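Local atomic coordinates of xylanase and alpha-amylase inhibitor protein (PDB entry 3MU7), a protein that probably inhibits xylanase and alpha-amylase, and is built on the TIM-barrel fold of glycosyl hydrolase family 18. Residues A[256-259]-A[260-263]; A[130-133]-A[134-137]; A[228-231]-A[232-235]; A[92-95]-A[96-100]. One frame throughout, in Å; residues are numbered along the deposited sequence.

Interaction 1: A[256-259]-A[260-263]; sequences SYWD and TVSQ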
loop_
_atom_site.group_PDB
_atom_site.type_symbol
_atom_site.label_atom_id
_atom_site.label_comp_id
_atom_site.label_asym_id
_atom_site.label_seq_id
_atom_site.Cartn_x
_atom_site.Cartn_y
_atom_site.Cartn_z
ATOM N N SER A 256 -9.822 4.521 1.517
ATOM C CA SER A 256 -10.292 5.920 1.460
ATOM C C SER A 256 -11.821 6.031 1.315
ATOM O O SER A 256 -12.456 6.800 1.995
ATOM C CB SER A 256 -9.584 6.657 0.335
ATOM O OG SER A 256 -9.982 8.024 0.251
ATOM N N TYR A 257 -12.367 5.181 0.454
ATOM C CA TYR A 257 -13.808 5.146 0.249
ATOM C C TYR A 257 -14.535 5.000 1.583
ATOM O O TYR A 257 -15.432 5.784 1.898
ATOM C CB TYR A 257 -14.141 3.996 -0.692
ATOM C CG TYR A 257 -15.594 3.746 -0.967
ATOM C CD1 TYR A 257 -16.400 4.723 -1.545
ATOM C CD2 TYR A 257 -16.148 2.497 -0.712
ATOM C CE1 TYR A 257 -17.735 4.465 -1.832
ATOM C CE2 TYR A 257 -17.476 2.230 -0.995
ATOM C CZ TYR A 257 -18.261 3.215 -1.554
ATOM O OH TYR A 257 -19.582 2.937 -1.826
ATOM N N TRP A 258 -14.134 4.011 2.372
ATOM C CA TRP A 258 -14.776 3.768 3.660
ATOM C C TRP A 258 -14.407 4.765 4.746
ATOM O O TRP A 258 -15.239 5.099 5.590
ATOM C CB TRP A 258 -14.548 2.328 4.117
ATOM C CG TRP A 258 -15.376 1.371 3.322
ATOM C CD1 TRP A 258 -14.940 0.501 2.369
ATOM C CD2 TRP A 258 -16.796 1.214 3.392
ATOM N NE1 TRP A 258 -16.002 -0.202 1.845
ATOM C CE2 TRP A 258 -17.152 0.221 2.454
ATOM C CE3 TRP A 258 -17.805 1.821 4.155
ATOM C CZ2 TRP A 258 -18.476 -0.188 2.261
ATOM C CZ3 TRP A 258 -19.122 1.417 3.960
ATOM C CH2 TRP A 258 -19.444 0.422 3.018
ATOM N N ASP A 259 -13.169 5.253 4.729
ATOM C CA ASP A 259 -12.719 6.270 5.681
ATOM C C ASP A 259 -13.506 7.572 5.509
ATOM O O ASP A 259 -13.769 8.284 6.479
ATOM C CB ASP A 259 -11.220 6.513 5.507
ATOM C CG ASP A 259 -10.588 7.209 6.694
ATOM O OD1 ASP A 259 -11.092 7.093 7.828
ATOM O OD2 ASP A 259 -9.554 7.860 6.485
ATOM N N THR A 260 -13.899 7.880 4.275
ATOM C CA THR A 260 -14.739 9.049 4.009
ATOM C C THR A 260 -16.071 8.932 4.758
ATOM O O THR A 260 -16.534 9.917 5.342
ATOM C CB THR A 260 -14.996 9.212 2.500
ATOM O OG1 THR A 260 -13.750 9.354 1.807
ATOM C CG2 THR A 260 -15.871 10.429 2.196
ATOM N N VAL A 261 -16.656 7.734 4.731
ATOM C CA VAL A 261 -17.922 7.399 5.403
ATOM C C VAL A 261 -17.771 7.424 6.930
ATOM O O VAL A 261 -18.558 8.052 7.651
ATOM C CB VAL A 261 -18.416 5.970 4.968
ATOM C CG1 VAL A 261 -19.653 5.525 5.758
ATOM C CG2 VAL A 261 -18.670 5.900 3.464
ATOM N N SER A 262 -16.751 6.733 7.424
ATOM C CA SER A 262 -16.631 6.450 8.847
ATOM C C SER A 262 -15.929 7.529 9.650
ATOM O O SER A 262 -16.091 7.589 10.864
ATOM C CB SER A 262 -15.864 5.152 9.028
ATOM O OG SER A 262 -14.497 5.367 8.722
ATOM N N GLN A 263 -15.152 8.359 9.011
ATOM C CA GLN A 263 -14.259 9.325 9.636
ATOM C C GLN A 263 -13.281 8.718 10.640
ATOM O O GLN A 263 -12.902 9.342 11.567
ATOM C CB GLN A 263 -15.062 10.499 10.249
ATOM C CG GLN A 263 -15.800 11.253 9.199
ATOM C CD GLN A 263 -16.327 12.571 9.708
ATOM O OE1 GLN A 263 -15.624 13.405 10.198
ATOM N NE2 GLN A 263 -17.557 12.743 9.557
#
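From S256 to S262 the backbone makes two turns of a short helix, and Q263 brings it to an end. T260 N bonds S256 O at 2.9 Å, S262 N bonds W258 O at the same length, and Q263 N reaches D259 O less straight, with 136° at the hydrogen. Q263 then takes a positive phi and leaves the helix.

S256 O is gripped twice, because T260 OG1 also donates to it at 2.9 Å. The amide nitrogen comes in nearly along the C=O axis, whereas the hydroxyl sits 39° above the carbonyl plane. With OG1 beside its own backbone N (chi1 -59°), the threonine folds its hydroxyl back onto the preceding turn, a bond common for threonine and serine within helices. A valine in place of T260 would probably leave S256 O with the amide of its turn alone and lose the link between side chain and backbone. One residue on, V261 lays CG2 against the indole of W258, 4.2 Å from CE3, a purely apolar touch. The W258 ring also has CD2 of Y257 over one face, 3.7 Å above its plane. D259 and S262 suit their places as short polar residues with partners beyond the helix: D259 OD2 bonds Y27 and S265, and S262 OG bonds A219 O and F264 N.

Helix 256-262 directly follows barrel strand 248-254 and leads into helix 264-269. S256 rests on V7 and W9 of strand 5-9, its hydroxyl bonded to R16 and T21, while W258 meets the ring of H220.

Interaction 2: A[130-133]-A[134-137]; sequences PSQY and QLLA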
loop_
_atom_site.group_PDB
_atom_site.type_symbol
_atom_site.label_atom_id
_atom_site.label_comp_id
_atom_site.label_asym_id
_atom_site.label_seq_id
_atom_site.Cartn_x
_atom_site.Cartn_y
_atom_site.Cartn_z
ATOM N N PRO A 130 5.994 -16.776 -3.988
ATOM C CA PRO A 130 6.962 -15.678 -4.057
ATOM C C PRO A 130 7.357 -15.508 -5.550
ATOM O O PRO A 130 7.882 -14.458 -5.937
ATOM C CB PRO A 130 8.166 -16.218 -3.270
ATOM C CG PRO A 130 7.990 -17.675 -3.224
ATOM C CD PRO A 130 6.518 -17.885 -3.164
ATOM N N SER A 131 7.110 -16.533 -6.386
ATOM C CA SER A 131 7.236 -16.430 -7.841
ATOM C C SER A 131 8.604 -15.788 -8.185
ATOM O O SER A 131 9.614 -16.144 -7.718
ATOM C CB SER A 131 6.046 -15.505 -8.415
ATOM O OG SER A 131 4.813 -16.015 -7.909
ATOM N N GLN A 132 8.510 -14.765 -9.000
ATOM C CA GLN A 132 9.683 -13.962 -9.361
ATOM C C GLN A 132 9.623 -12.547 -8.782
ATOM O O GLN A 132 10.264 -11.623 -9.293
ATOM C CB GLN A 132 9.905 -13.939 -10.878
ATOM C CG GLN A 132 10.233 -15.311 -11.473
ATOM C CD GLN A 132 11.635 -15.815 -11.129
ATOM O OE1 GLN A 132 12.480 -15.076 -10.632
ATOM N NE2 GLN A 132 11.890 -17.088 -11.425
ATOM N N TYR A 133 8.863 -12.381 -7.705
ATOM C CA TYR A 133 8.751 -11.066 -7.068
ATOM C C TYR A 133 10.062 -10.561 -6.461
ATOM O O TYR A 133 10.287 -9.350 -6.422
ATOM C CB TYR A 133 7.599 -11.025 -6.057
ATOM C CG TYR A 133 6.256 -11.081 -6.743
ATOM C CD1 TYR A 133 5.486 -12.237 -6.717
ATOM C CD2 TYR A 133 5.770 -9.975 -7.438
ATOM C CE1 TYR A 133 4.254 -12.289 -7.376
ATOM C CE2 TYR A 133 4.555 -10.019 -8.102
ATOM C CZ TYR A 133 3.803 -11.168 -8.053
ATOM O OH TYR A 133 2.596 -11.192 -8.706
ATOM N N GLN A 134 10.933 -11.471 -6.022
ATOM C CA GLN A 134 12.259 -11.065 -5.570
ATOM C C GLN A 134 13.047 -10.408 -6.707
ATOM O O GLN A 134 13.646 -9.355 -6.514
ATOM C CB GLN A 134 13.032 -12.235 -4.951
ATOM C CG GLN A 134 14.455 -11.886 -4.506
ATOM C CD GLN A 134 14.518 -10.964 -3.298
ATOM O OE1 GLN A 134 13.506 -10.632 -2.686
ATOM N NE2 GLN A 134 15.721 -10.549 -2.949
ATOM N N LEU A 135 13.039 -11.020 -7.888
ATOM C CA LEU A 135 13.699 -10.423 -9.048
ATOM C C LEU A 135 13.082 -9.071 -9.428
ATOM O O LEU A 135 13.803 -8.132 -9.739
ATOM C CB LEU A 135 13.694 -11.380 -10.244
ATOM C CG LEU A 135 14.374 -10.890 -11.530
ATOM C CD1 LEU A 135 15.841 -10.527 -11.320
ATOM C CD2 LEU A 135 14.236 -11.928 -12.627
ATOM N N LEU A 136 11.754 -8.977 -9.395
ATOM C CA LEU A 136 11.090 -7.707 -9.659
ATOM C C LEU A 136 11.587 -6.631 -8.693
ATOM O O LEU A 136 11.953 -5.531 -9.116
ATOM C CB LEU A 136 9.576 -7.853 -9.540
ATOM C CG LEU A 136 8.773 -6.553 -9.653
ATOM C CD1 LEU A 136 8.905 -5.935 -11.040
ATOM C CD2 LEU A 136 7.319 -6.806 -9.329
ATOM N N ALA A 137 11.599 -6.953 -7.400
ATOM C CA ALA A 137 12.108 -6.024 -6.400
ATOM C C ALA A 137 13.578 -5.691 -6.646
ATOM O O ALA A 137 13.975 -4.540 -6.510
ATOM C CB ALA A 137 11.904 -6.569 -4.997
HETATM O O HOH W 1 11.039 -14.495 -6.086
HETATM O O HOH W 2 12.853 -14.039 -8.120
#
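Q132 and Y133 meet L135, L136 and A137 in a local contact at the N-terminus of helix 133-144, where the loop after strand 120-125 of the TIM barrel turns into its helix. Q132 holds the N-cap position. Its carbonyl begins the alpha-helical bonding, L136 N donating to Q132 O at 3.0 Å in the carbonyl plane, and A137 N follows onto Y133 O at 2.9 Å.

Y133 and L136 run side by side on the inward face, the leucine methyl CD2 lying at the edge of the tyrosine ring, 4.0 Å from Y133 CD2. A broad aromatic residue suits this spot because its buried ring touches F38, Y81, V168 and I125, while branched L136 reaches F123 and helix 86-101.

The first turn of any helix has amides without a carbonyl one turn earlier, and here water serves two of them. One water joins S131 O to Q134 N. The Q132 chain, bent at chi2 (-72°), swings its amide back across L135, where OE1 lies 3.9 Å from CB of that leucine. A second water accepts from L135 N at 3.0 Å and lies 2.7 Å from Q132 OE1, bridging the two.

Interaction 3: A[228-231]-A[232-235]; sequences YMPP and TKVK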
loop_
_atom_site.group_PDB
_atom_site.type_symbol
_atom_site.label_atom_id
_atom_site.label_comp_id
_atom_site.label_asym_id
_atom_site.label_seq_id
_atom_site.Cartn_x
_atom_site.Cartn_y
_atom_site.Cartn_z
ATOM N N TYR A 228 -12.210 -5.517 11.978
ATOM C CA TYR A 228 -12.450 -4.116 12.312
ATOM C C TYR A 228 -12.247 -3.880 13.799
ATOM O O TYR A 228 -12.736 -4.595 14.595
ATOM C CB TYR A 228 -13.879 -3.669 11.919
ATOM C CG TYR A 228 -14.171 -2.258 12.323
ATOM C CD1 TYR A 228 -13.626 -1.190 11.614
ATOM C CD2 TYR A 228 -14.937 -1.974 13.451
ATOM C CE1 TYR A 228 -13.855 0.106 11.987
ATOM C CE2 TYR A 228 -15.174 -0.669 13.818
ATOM C CZ TYR A 228 -14.625 0.354 13.096
ATOM O OH TYR A 228 -14.798 1.649 13.450
ATOM N N MET A 229 -11.506 -2.848 14.075
ATOM C CA MET A 229 -11.214 -2.407 15.403
ATOM C C MET A 229 -11.487 -0.926 15.505
ATOM O O MET A 229 -10.955 -0.141 14.812
ATOM C CB MET A 229 -9.727 -2.690 15.693
ATOM C CG MET A 229 -9.329 -2.435 17.147
ATOM S SD MET A 229 -7.624 -3.021 17.434
ATOM C CE MET A 229 -7.532 -2.965 19.266
ATOM N N PRO A 230 -12.402 -0.565 16.397
ATOM C CA PRO A 230 -12.798 0.823 16.530
ATOM C C PRO A 230 -11.624 1.777 16.828
ATOM O O PRO A 230 -10.722 1.387 17.503
ATOM C CB PRO A 230 -13.760 0.759 17.770
ATOM C CG PRO A 230 -14.267 -0.400 17.725
ATOM C CD PRO A 230 -13.294 -1.406 17.194
ATOM N N PRO A 231 -11.665 2.990 16.352
ATOM C CA PRO A 231 -10.517 3.835 16.452
ATOM C C PRO A 231 -10.136 4.152 17.917
ATOM O O PRO A 231 -8.957 4.271 18.270
ATOM C CB PRO A 231 -10.895 5.071 15.700
ATOM C CG PRO A 231 -12.328 5.012 15.608
ATOM C CD PRO A 231 -12.748 3.653 15.564
ATOM N N THR A 232 -11.139 4.233 18.815
ATOM C CA THR A 232 -10.776 4.458 20.233
ATOM C C THR A 232 -10.040 3.247 20.798
ATOM O O THR A 232 -9.189 3.444 21.673
ATOM C CB THR A 232 -12.027 4.701 21.100
ATOM O OG1 THR A 232 -12.689 5.895 20.643
ATOM C CG2 THR A 232 -11.490 4.963 22.413
ATOM N N LYS A 233 -10.327 2.042 20.367
ATOM C CA LYS A 233 -9.648 0.878 20.799
ATOM C C LYS A 233 -8.211 0.843 20.225
ATOM O O LYS A 233 -7.292 0.420 20.872
ATOM C CB LYS A 233 -10.381 -0.378 20.484
ATOM C CG LYS A 233 -11.671 -0.546 21.255
ATOM C CD LYS A 233 -12.344 -1.892 21.041
ATOM C CE LYS A 233 -13.592 -2.043 21.818
ATOM N NZ LYS A 233 -14.244 -3.373 21.635
ATOM N N VAL A 234 -8.055 1.228 18.936
ATOM C CA VAL A 234 -6.691 1.259 18.404
ATOM C C VAL A 234 -5.827 2.254 19.221
ATOM O O VAL A 234 -4.723 1.899 19.610
ATOM C CB VAL A 234 -6.747 1.711 16.907
ATOM C CG1 VAL A 234 -5.299 1.858 16.370
ATOM C CG2 VAL A 234 -7.499 0.698 16.018
ATOM N N LYS A 235 -6.361 3.425 19.483
ATOM C CA LYS A 235 -5.609 4.405 20.245
ATOM C C LYS A 235 -5.260 3.893 21.658
ATOM O O LYS A 235 -4.143 4.081 22.149
ATOM C CB LYS A 235 -6.386 5.736 20.333
ATOM C CG LYS A 235 -6.570 6.421 19.008
ATOM C CD LYS A 235 -7.724 7.434 19.181
ATOM C CE LYS A 235 -7.196 8.731 19.472
ATOM N NZ LYS A 235 -8.207 9.856 19.295
#
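All three side-chain torsions of M229 are anti (chi1 -172°, chi2 172°, chi3 -168°), and this straight chain crosses the side chains of K233 and V234. M229 CG comes to 3.8 Å from V234 CG2, a methyl placed beside the valine's own backbone N, and the terminal CE reaches CB of K233 at 4.0 Å. Long and flexible, methionine can touch both residues and still rest on F217, V238 and Y189; an alanine here would probably open a gap beside V234 and leave the aliphatic base of K233 with less support.

Two prolines form the start of helix 231-242. P230, at the N-cap, offers its carbonyl to V234 N at 3.0 Å and, in a weak bond, to K233 N. P231 fits the first turn, where no amide hydrogen is needed, and its O accepts from K235 N almost straight. The K233 chain lies side by side with the P230 ring, CD 4.0 Å from CD, and its ammonium goes on to Y189 OH, as that of K235 does to K267 O.

The inner side is thus apolar, while K233 lays its methylenes on the P230 ring, K235 its own beside P231 O, and both charges go to an oxygen farther off.

Interaction 4: A[92-95]-A[96-100]; sequences LAVY and LHKNF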
loop_
_atom_site.group_PDB
_atom_site.type_symbol
_atom_site.label_atom_id
_atom_site.label_comp_id
_atom_site.label_asym_id
_atom_site.label_seq_id
_atom_site.Cartn_x
_atom_site.Cartn_y
_atom_site.Cartn_z
ATOM N N LEU A 92 7.781 -6.167 -16.155
ATOM C CA LEU A 92 7.023 -5.341 -15.239
ATOM C C LEU A 92 7.888 -4.238 -14.630
ATOM O O LEU A 92 7.446 -3.099 -14.522
ATOM C CB LEU A 92 6.352 -6.187 -14.156
ATOM C CG LEU A 92 5.408 -5.434 -13.204
ATOM C CD1 LEU A 92 4.304 -4.693 -13.966
ATOM C CD2 LEU A 92 4.799 -6.389 -12.186
ATOM N N ALA A 93 9.131 -4.562 -14.256
ATOM C CA ALA A 93 10.033 -3.556 -13.700
ATOM C C ALA A 93 10.251 -2.393 -14.663
ATOM O O ALA A 93 10.144 -1.231 -14.282
ATOM C CB ALA A 93 11.361 -4.173 -13.305
ATOM N N VAL A 94 10.541 -2.712 -15.922
ATOM C CA VAL A 94 10.791 -1.681 -16.931
ATOM C C VAL A 94 9.527 -0.866 -17.203
ATOM O O VAL A 94 9.575 0.363 -17.278
ATOM C CB VAL A 94 11.360 -2.298 -18.229
ATOM C CG1 VAL A 94 11.397 -1.284 -19.373
ATOM C CG2 VAL A 94 12.759 -2.852 -17.970
ATOM N N TYR A 95 8.396 -1.553 -17.321
ATOM C CA TYR A 95 7.118 -0.880 -17.543
ATOM C C TYR A 95 6.819 0.125 -16.430
ATOM O O TYR A 95 6.459 1.273 -16.702
ATOM C CB TYR A 95 6.005 -1.922 -17.645
ATOM C CG TYR A 95 4.602 -1.363 -17.621
ATOM C CD1 TYR A 95 4.018 -0.830 -18.777
ATOM C CD2 TYR A 95 3.847 -1.369 -16.446
ATOM C CE1 TYR A 95 2.722 -0.310 -18.751
ATOM C CE2 TYR A 95 2.558 -0.862 -16.424
ATOM C CZ TYR A 95 2.009 -0.336 -17.571
ATOM O OH TYR A 95 0.731 0.162 -17.520
ATOM N N LEU A 96 6.968 -0.308 -15.178
ATOM C CA LEU A 96 6.715 0.568 -14.040
ATOM C C LEU A 96 7.673 1.744 -14.014
ATOM O O LEU A 96 7.270 2.881 -13.776
ATOM C CB LEU A 96 6.811 -0.205 -12.731
ATOM C CG LEU A 96 5.732 -1.260 -12.501
ATOM C CD1 LEU A 96 6.100 -2.095 -11.275
ATOM C CD2 LEU A 96 4.333 -0.643 -12.357
ATOM N N HIS A 97 8.938 1.465 -14.268
ATOM C CA HIS A 97 9.959 2.503 -14.243
ATOM C C HIS A 97 9.749 3.569 -15.296
ATOM O O HIS A 97 9.747 4.745 -14.971
ATOM C CB HIS A 97 11.334 1.855 -14.398
ATOM C CG HIS A 97 12.464 2.764 -14.052
ATOM N ND1 HIS A 97 13.572 2.847 -14.841
ATOM C CD2 HIS A 97 12.688 3.554 -12.987
ATOM C CE1 HIS A 97 14.418 3.683 -14.293
ATOM N NE2 HIS A 97 13.897 4.162 -13.195
ATOM N N LYS A 98 9.562 3.128 -16.519
ATOM C CA LYS A 98 9.417 4.060 -17.634
ATOM C C LYS A 98 8.130 4.867 -17.557
ATOM O O LYS A 98 8.112 6.049 -17.895
ATOM C CB LYS A 98 9.465 3.315 -18.968
ATOM C CG LYS A 98 10.843 2.797 -19.344
ATOM C CD LYS A 98 10.834 2.235 -20.756
ATOM C CE LYS A 98 12.235 1.877 -21.228
ATOM N NZ LYS A 98 12.246 1.450 -22.657
ATOM N N ASN A 99 7.048 4.237 -17.113
ATOM C CA ASN A 99 5.735 4.871 -17.188
ATOM C C ASN A 99 5.288 5.641 -15.959
ATOM O O ASN A 99 4.461 6.548 -16.078
ATOM C CB ASN A 99 4.678 3.855 -17.582
ATOM C CG ASN A 99 4.753 3.504 -19.039
ATOM O OD1 ASN A 99 4.414 4.322 -19.893
ATOM N ND2 ASN A 99 5.209 2.293 -19.343
ATOM N N PHE A 100 5.827 5.289 -14.793
ATOM C CA PHE A 100 5.358 5.848 -13.527
ATOM C C PHE A 100 6.458 6.464 -12.679
ATOM O O PHE A 100 6.172 7.340 -11.874
ATOM C CB PHE A 100 4.628 4.783 -12.691
ATOM C CG PHE A 100 3.405 4.211 -13.354
ATOM C CD1 PHE A 100 2.180 4.876 -13.299
ATOM C CD2 PHE A 100 3.471 2.990 -14.018
ATOM C CE1 PHE A 100 1.045 4.334 -13.913
ATOM C CE2 PHE A 100 2.348 2.444 -14.627
ATOM C CZ PHE A 100 1.132 3.116 -14.573
#
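L96 sits one turn beyond L92, and its N donates to L92 O at 2.9 Å. Their branched ends cross, CG of L92 lying 3.9 Å from CD1 of L96, with L35 of strand 29-37 touching both. Leucine suits this inward side, where L96 also reaches L72 and I74 of strand 69-76. H97 continues the helical bonding through its N to A93 O, while its imidazole leads away to stack on F143; the small A93 lets the neighbouring helix 133-144 come close.

K98 N bonds V94 O nearly straight, at 170°. On this outer side the lysine, extended beyond CG, runs side by side with V94, CE 3.8 Å from CG1, and its methylenes pack along the valine.

These residues belong to helix 86-101, one of the helices packed around the TIM barrel, and toward its end the helix widens into a pi-type turn at 97-100.

N99 uses two groups on one acceptor: both its N and its ND2 donate to Y95 O, ND2 at 3.1 Å, with Y95 O close to the plane of the N99 amide. CG beside the backbone N (chi1 -75°) brings that amide back over the preceding turn, where ND2 lies 3.4 Å from Y95 CD1. OD1 is meanwhile bonded to R111 N, so asparagine, with a donor and an acceptor, ties helix to loop.

F100 turns its edge toward the face of Y95 in an offset edge-to-face pair, planes 72° apart and centroids 5.9 Å. CE2 of each ring makes the nearest approach, at 3.8 Å, and F100 also meets F113 edge-to-face and rests on L72.

In the fold
All four contacts are local and lie in the outer layer of the barrel, each with a buried inner side and a more exposed outer one; interaction 4 has the most buried residues, five of nine. Interactions 2 and 4 belong to neighbouring helices, 133-144 and 86-101, and touch: L136 CD1 lies 3.5 Å from A93 N. Interactions 1 and 3 lie on the other side of the chain's centre, their centres about 15 Å apart, and both reach helix 264-269. Interactions 2 and 3 are helix starts, one completed by water and the other by proline, whereas interaction 1 spans a short helix and interaction 4, with its edge-to-face ring pair, lies late in a long one.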